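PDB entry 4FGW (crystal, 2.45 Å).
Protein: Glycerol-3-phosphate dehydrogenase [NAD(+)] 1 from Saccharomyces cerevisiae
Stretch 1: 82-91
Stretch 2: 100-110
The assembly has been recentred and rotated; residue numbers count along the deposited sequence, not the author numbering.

Stretch 1, residues 82-91: LTEIINTRHQ
Stretch 2 (100-110) TLPDNLVANPD

Residues 82-86 form a short helix, and residues 105-108 form a strand that runs back along it, nearly antiparallel at 170°, with the two axes 7.4 Å apart at their closest. Ile86 N donates to Leu82 O at 3.2 Å, and just past the helix Asn87 N donates to Thr83 O at 3.2 Å. Asn87 is the first residue to leave helical geometry (phi/psi -76/42), and Thr88 has a positive phi, at 106/117, with Thr88 N donating a hydrogen bond to Ile86 O at 2.8 Å. A cis peptide joins Thr88 to Arg89 (-83/24). His90 then takes a left-handed conformation, 59/59, and Gln91 is extended at -152/129. In the second stretch Thr100 and Leu101 are extended (-74/124 and -92/144), Pro102 and Asp103 break the run at -36/-90 and -179/-36, Asn104 lies at -93/4, and the strand follows with phi from -132 to -81 and psi from 100 to 138. The register pairs Thr83 with Ala107 (CA atoms 5.1 Å apart), Asn87 with Val106 (5.9 Å), His90 with Leu101 (5.0 Å) and Gln91 with Thr100 (5.5 Å). In all, 591 Å² of surface is buried, both sides summed.

One backbone hydrogen bond ties the loops together: Leu101 N donates to His90 O at 2.9 Å, with an angle of 167° at the hydrogen. The same carbonyl, His90 O, also receives a CA-H...O contact from Thr100 CA at 3.6 Å.

The strand is held chiefly by Asn87. With chi1 at -61° (m) and chi2 at -24°, its amide lies along the backbone of Ala107: Asn87 OD1 accepts from Ala107 N at 2.8 Å, and Asn87 ND2 donates to Ala107 O at 3.2 Å. An asparagine suits this place because its carboxamide offers an acceptor and a donor together, matching both polar groups of one residue. Glu84, chi1 and chi2 both m, has a CA-to-CB bond pointing away from the other stretch, but its end comes nearer, and Asn87 ND2 makes a weak hydrogen bond to Glu84 OE1 at 3.5 Å.

Ala107 points its small side chain toward the helix, where Ala107 CB packs 3.5 Å from Thr83 O and 3.8 Å from Ile86 CG2. A methyl fits such a close approach to backbone. Ile86 (chi1 m, chi2 147°) bridges strand and loop, since its CG2 also meets Leu101 CD1 at 3.9 Å; the aliphatic side chains of Ile86 and the buried Leu101 (m, t) suit an apolar contact that asks for no hydrogen bond. Thr83, with chi1 p, lays CG2 3.8 Å from Pro109 CB, while its hydroxyl, OG1, is hydrogen-bonded elsewhere in the structure, so the methyl can pack against the proline while the hydroxyl has its own partner.

His90, chi1 m and chi2 -88°, has the greatest area covered by the opposing stretch. A broad planar ring suits a place with neighbours over a face and at the edge: Asp103 OD2 lies over one face, 4.2 Å from His90 NE2, and Leu105 O at the edge, 4.4 Å from His90 ND1. These are packing contacts rather than hydrogen bonds.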

# COMPACT_ATOMS: atom_id res chain seq x y z
N LEU A 82 -8.44 -15.49 -38.26
CA LEU A 82 -7.81 -15.47 -36.93
C LEU A 82 -8.23 -16.67 -36.08
O LEU A 82 -7.39 -17.24 -35.39
CB LEU A 82 -8.09 -14.13 -36.21
CG LEU A 82 -7.52 -13.92 -34.79
CD1 LEU A 82 -6.00 -14.04 -34.76
CD2 LEU A 82 -7.95 -12.59 -34.23
N THR A 83 -9.52 -17.06 -36.16
CA THR A 83 -10.10 -18.21 -35.44
C THR A 83 -9.39 -19.52 -35.77
O THR A 83 -9.20 -20.35 -34.88
CB THR A 83 -11.61 -18.32 -35.70
OG1 THR A 83 -11.86 -18.33 -37.11
CG2 THR A 83 -12.41 -17.20 -35.04
N GLU A 84 -8.98 -19.70 -37.04
CA GLU A 84 -8.28 -20.89 -37.53
C GLU A 84 -6.78 -20.88 -37.26
O GLU A 84 -6.17 -21.94 -37.15
CB GLU A 84 -8.60 -21.15 -39.01
CG GLU A 84 -10.08 -21.34 -39.30
CD GLU A 84 -10.72 -22.61 -38.78
OE1 GLU A 84 -11.06 -22.66 -37.58
OE2 GLU A 84 -10.93 -23.54 -39.60
N ILE A 85 -6.18 -19.67 -37.13
CA ILE A 85 -4.76 -19.47 -36.78
C ILE A 85 -4.57 -19.96 -35.33
O ILE A 85 -3.57 -20.64 -35.03
CB ILE A 85 -4.34 -17.97 -36.98
CG1 ILE A 85 -4.27 -17.61 -38.49
CG2 ILE A 85 -3.01 -17.64 -36.27
CD1 ILE A 85 -4.45 -16.11 -38.83
N ILE A 86 -5.54 -19.66 -34.45
CA ILE A 86 -5.58 -20.07 -33.05
C ILE A 86 -5.86 -21.58 -32.94
O ILE A 86 -5.21 -22.26 -32.15
CB ILE A 86 -6.56 -19.18 -32.22
CG1 ILE A 86 -6.03 -17.73 -32.10
CG2 ILE A 86 -6.85 -19.76 -30.82
CD1 ILE A 86 -7.10 -16.64 -32.06
N ASN A 87 -6.78 -22.12 -33.77
CA ASN A 87 -7.11 -23.56 -33.75
C ASN A 87 -6.04 -24.44 -34.44
O ASN A 87 -6.38 -25.40 -35.10
CB ASN A 87 -8.53 -23.80 -34.28
CG ASN A 87 -9.62 -23.14 -33.47
OD1 ASN A 87 -9.48 -22.84 -32.28
ND2 ASN A 87 -10.76 -22.90 -34.11
N THR A 88 -4.74 -24.12 -34.18
CA THR A 88 -3.46 -24.67 -34.67
C THR A 88 -2.83 -23.66 -35.67
O THR A 88 -3.52 -23.28 -36.62
CB THR A 88 -3.47 -26.19 -34.99
OG1 THR A 88 -2.35 -26.82 -34.36
CG2 THR A 88 -3.50 -26.52 -36.49
N ARG A 89 -1.63 -23.07 -35.39
CA ARG A 89 -0.60 -23.39 -34.38
C ARG A 89 -0.74 -22.86 -32.93
O ARG A 89 0.27 -22.79 -32.22
CB ARG A 89 0.79 -23.07 -34.95
CG ARG A 89 1.44 -24.23 -35.67
CD ARG A 89 2.73 -24.64 -34.99
NE ARG A 89 3.29 -25.87 -35.56
CZ ARG A 89 4.51 -26.33 -35.28
NH1 ARG A 89 5.31 -25.66 -34.46
NH2 ARG A 89 4.94 -27.46 -35.83
N HIS A 90 -1.97 -22.56 -32.48
CA HIS A 90 -2.28 -22.12 -31.11
C HIS A 90 -1.58 -20.83 -30.63
O HIS A 90 -0.86 -20.83 -29.63
CB HIS A 90 -2.19 -23.27 -30.09
CG HIS A 90 -2.99 -24.48 -30.47
ND1 HIS A 90 -4.31 -24.61 -30.09
CD2 HIS A 90 -2.62 -25.57 -31.18
CE1 HIS A 90 -4.71 -25.77 -30.59
NE2 HIS A 90 -3.72 -26.39 -31.24
N GLN A 91 -1.82 -19.73 -31.36
CA GLN A 91 -1.25 -18.42 -31.06
C GLN A 91 -2.18 -17.31 -31.56
O GLN A 91 -2.57 -17.34 -32.73
CB GLN A 91 0.13 -18.27 -31.72
CG GLN A 91 1.31 -18.41 -30.76
CD GLN A 91 2.57 -17.76 -31.29
OE1 GLN A 91 2.63 -16.55 -31.54
NE2 GLN A 91 3.62 -18.55 -31.43
N THR A 100 2.06 -19.48 -26.56
CA THR A 100 1.52 -20.78 -26.95
C THR A 100 0.28 -21.08 -26.10
O THR A 100 0.35 -21.04 -24.87
CB THR A 100 2.60 -21.88 -26.88
OG1 THR A 100 3.78 -21.43 -27.54
CG2 THR A 100 2.15 -23.20 -27.49
N LEU A 101 -0.85 -21.33 -26.77
CA LEU A 101 -2.13 -21.63 -26.12
C LEU A 101 -2.28 -23.16 -25.96
O LEU A 101 -1.78 -23.89 -26.81
CB LEU A 101 -3.30 -20.99 -26.88
CG LEU A 101 -3.23 -19.46 -27.06
CD1 LEU A 101 -4.20 -18.98 -28.12
CD2 LEU A 101 -3.45 -18.72 -25.75
N PRO A 102 -2.89 -23.65 -24.83
CA PRO A 102 -2.94 -25.10 -24.57
C PRO A 102 -3.11 -26.13 -25.70
O PRO A 102 -2.11 -26.63 -26.22
CB PRO A 102 -3.99 -25.22 -23.46
CG PRO A 102 -3.89 -23.94 -22.72
CD PRO A 102 -3.47 -22.88 -23.71
N ASP A 103 -4.37 -26.48 -26.03
CA ASP A 103 -4.79 -27.45 -27.05
C ASP A 103 -6.31 -27.46 -27.03
O ASP A 103 -6.95 -27.50 -28.08
CB ASP A 103 -4.28 -28.87 -26.70
CG ASP A 103 -3.41 -29.52 -27.76
OD1 ASP A 103 -3.70 -30.67 -28.15
OD2 ASP A 103 -2.41 -28.90 -28.18
N ASN A 104 -6.84 -27.29 -25.82
CA ASN A 104 -8.26 -27.29 -25.55
C ASN A 104 -8.91 -25.93 -25.56
O ASN A 104 -10.07 -25.78 -25.25
CB ASN A 104 -8.51 -27.93 -24.20
CG ASN A 104 -7.45 -27.58 -23.18
OD1 ASN A 104 -6.30 -27.38 -23.52
ND2 ASN A 104 -7.85 -27.52 -21.94
N LEU A 105 -8.13 -24.93 -25.90
CA LEU A 105 -8.62 -23.57 -26.06
C LEU A 105 -9.00 -23.37 -27.53
O LEU A 105 -8.13 -23.17 -28.38
CB LEU A 105 -7.60 -22.52 -25.58
CG LEU A 105 -7.95 -21.03 -25.71
CD1 LEU A 105 -9.35 -20.72 -25.17
CD2 LEU A 105 -6.92 -20.16 -25.00
N VAL A 106 -10.31 -23.47 -27.82
CA VAL A 106 -10.87 -23.36 -29.17
C VAL A 106 -11.51 -22.00 -29.42
O VAL A 106 -12.37 -21.57 -28.65
CB VAL A 106 -11.82 -24.55 -29.49
CG1 VAL A 106 -12.51 -24.37 -30.84
CG2 VAL A 106 -11.07 -25.88 -29.46
N ALA A 107 -11.07 -21.33 -30.50
CA ALA A 107 -11.58 -20.03 -30.94
C ALA A 107 -12.89 -20.22 -31.72
O ALA A 107 -12.99 -21.14 -32.54
CB ALA A 107 -10.54 -19.35 -31.82
N ASN A 108 -13.88 -19.36 -31.46
CA ASN A 108 -15.18 -19.44 -32.11
C ASN A 108 -15.63 -18.08 -32.66
O ASN A 108 -15.70 -17.12 -31.89
CB ASN A 108 -16.22 -20.04 -31.17
CG ASN A 108 -17.37 -20.70 -31.90
OD1 ASN A 108 -18.07 -20.08 -32.71
ND2 ASN A 108 -17.58 -21.98 -31.63
N PRO A 109 -15.97 -17.97 -33.97
CA PRO A 109 -16.39 -16.66 -34.50
C PRO A 109 -17.86 -16.31 -34.23
O PRO A 109 -18.23 -15.14 -34.36
CB PRO A 109 -16.10 -16.78 -36.00
CG PRO A 109 -16.21 -18.23 -36.29
CD PRO A 109 -15.94 -19.00 -35.03
N ASP A 110 -18.69 -17.32 -33.87
CA ASP A 110 -20.11 -17.16 -33.59
C ASP A 110 -20.36 -17.05 -32.09
O ASP A 110 -20.05 -17.97 -31.34
CB ASP A 110 -20.92 -18.32 -34.21
CG ASP A 110 -22.42 -18.12 -34.24
OD1 ASP A 110 -23.04 -18.05 -33.15
OD2 ASP A 110 -22.99 -18.09 -35.36